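Local coordinates for nsp9 (Porcine coronavirus HKU15, PDB 5YM6), which binds nucleic acid, with an affinity that dimerization enhances, and probably serves as an RNA-binding subunit of the coronavirus replicase, at residues 85-88 with 89-92. Sequence-based numbering, arbitrary orientation.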
loop_
_atom_site.group_PDB
_atom_site.type_symbol
_atom_site.label_atom_id
_atom_site.label_comp_id
_atom_site.label_asym_id
_atom_site.label_seq_id
_atom_site.Cartn_x
_atom_site.Cartn_y
_atom_site.Cartn_z
ATOM N N TYR B 85 -7.493 4.522 12.278
ATOM C CA TYR B 85 -8.161 5.692 11.722
ATOM C C TYR B 85 -7.285 6.280 10.641
ATOM O O TYR B 85 -6.138 6.637 10.923
ATOM C CB TYR B 85 -8.380 6.792 12.757
ATOM C CG TYR B 85 -9.165 6.478 14.005
ATOM C CD1 TYR B 85 -8.592 5.764 15.052
ATOM C CD2 TYR B 85 -10.448 6.980 14.173
ATOM C CE1 TYR B 85 -9.304 5.516 16.218
ATOM C CE2 TYR B 85 -11.154 6.747 15.339
ATOM C CZ TYR B 85 -10.577 6.011 16.351
ATOM O OH TYR B 85 -11.281 5.778 17.507
ATOM N N PHE B 86 -7.808 6.400 9.422
ATOM C CA PHE B 86 -7.093 7.131 8.395
ATOM C C PHE B 86 -7.381 8.611 8.531
ATOM O O PHE B 86 -8.461 9.015 8.967
ATOM C CB PHE B 86 -7.472 6.648 6.996
ATOM C CG PHE B 86 -6.868 5.330 6.650
ATOM C CD1 PHE B 86 -5.508 5.229 6.433
ATOM C CD2 PHE B 86 -7.648 4.196 6.579
ATOM C CE1 PHE B 86 -4.931 4.016 6.125
ATOM C CE2 PHE B 86 -7.077 2.980 6.264
ATOM C CZ PHE B 86 -5.718 2.898 6.041
ATOM N N ILE B 87 -6.391 9.417 8.182
ATOM C CA ILE B 87 -6.556 10.866 8.189
ATOM C C ILE B 87 -7.447 11.231 6.992
ATOM O O ILE B 87 -7.312 10.644 5.920
ATOM C CB ILE B 87 -5.187 11.586 8.128
ATOM C CG1 ILE B 87 -4.621 11.785 9.550
ATOM C CG2 ILE B 87 -5.313 12.960 7.483
ATOM C CD1 ILE B 87 -4.378 10.516 10.313
ATOM N N GLN B 88 -8.363 12.175 7.185
ATOM C CA GLN B 88 -9.340 12.499 6.150
ATOM C C GLN B 88 -8.646 12.923 4.854
ATOM O O GLN B 88 -7.669 13.674 4.885
ATOM C CB GLN B 88 -10.301 13.590 6.620
ATOM C CG GLN B 88 -11.393 13.859 5.581
ATOM C CD GLN B 88 -12.484 14.786 6.070
ATOM O OE1 GLN B 88 -12.240 15.678 6.879
ATOM N NE2 GLN B 88 -13.702 14.578 5.573
ATOM N N ASN B 89 -9.147 12.389 3.741
ATOM C CA ASN B 89 -8.705 12.735 2.384
ATOM C C ASN B 89 -7.328 12.214 2.008
ATOM O O ASN B 89 -6.767 12.595 0.986
ATOM C CB ASN B 89 -8.743 14.253 2.188
ATOM C CG ASN B 89 -10.145 14.793 2.203
ATOM O OD1 ASN B 89 -11.081 14.132 1.742
ATOM N ND2 ASN B 89 -10.308 15.993 2.737
ATOM N N ILE B 90 -6.773 11.330 2.823
ATOM C CA ILE B 90 -5.489 10.761 2.473
ATOM C C ILE B 90 -5.684 9.862 1.231
ATOM O O ILE B 90 -6.749 9.281 1.035
ATOM C CB ILE B 90 -4.881 10.003 3.675
ATOM C CG1 ILE B 90 -3.357 10.131 3.675
ATOM C CG2 ILE B 90 -5.406 8.599 3.766
ATOM C CD1 ILE B 90 -2.893 11.472 4.228
ATOM N N SER B 91 -4.677 9.805 0.369
ATOM C CA SER B 91 -4.802 9.077 -0.900
ATOM C C SER B 91 -4.968 7.570 -0.736
ATOM O O SER B 91 -4.546 6.987 0.266
ATOM C CB SER B 91 -3.591 9.347 -1.784
ATOM O OG SER B 91 -2.403 8.814 -1.230
ATOM N N SER B 92 -5.588 6.945 -1.734
ATOM C CA SER B 92 -5.755 5.501 -1.737
ATOM C C SER B 92 -4.380 4.820 -1.761
ATOM O O SER B 92 -4.220 3.738 -1.202
ATOM C CB SER B 92 -6.603 5.049 -2.930
ATOM O OG SER B 92 -8.002 5.123 -2.645
#
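The carbonyl oxygen Ile-87 O accepts the amide of Ile-90 in a fairly straight hydrogen bond, with N of Ile-90 and O of Ile-87 3.2 Å apart. This bond closes a type II beta turn over Ile-87 to Ile-90, and its donor lies tilted 32° out of the carbonyl plane. Asn-89 takes the third position of the turn with a positive phi of 72°, the left-handed backbone that a type II turn requires there.

On the inner side of the turn, Ile-90 folds back over the chain that leads into it. Its CD1 touches CG2 of Ile-87 at 4.3 Å, while its other branch, CG2, approaches CD1 of the Phe-86 ring obliquely at 4.3 Å. A chi1 of -146°, well off a staggered value, sets CG2 of Ile-90 between the backbone N and the carbonyl carbon, and this branch also packs 3.5 Å from O of Ile-87. The apolar patch continues into the fold: Phe-86 rests on Val-98 and Ile-99 of helix 92-105, and Ile-90 on Ile-38 of strand 36-44.

At the corner, the exposed side chains of Gln-88 and Asn-89 run side by side with their amide planes nearly parallel. The contact is made by CG of Gln-88, 3.7 Å from ND2 of Asn-89. Just beyond the turn, Ser-91 is the N-cap of helix 92-105, its OG bonded to the backbone N of Asn-94.

One backbone bond and apolar packing thus close the reversal between strand 82-86 and the C-terminal helix, keeping the polar amides outside and the apolar groups facing helix 92-105 and strand 36-44.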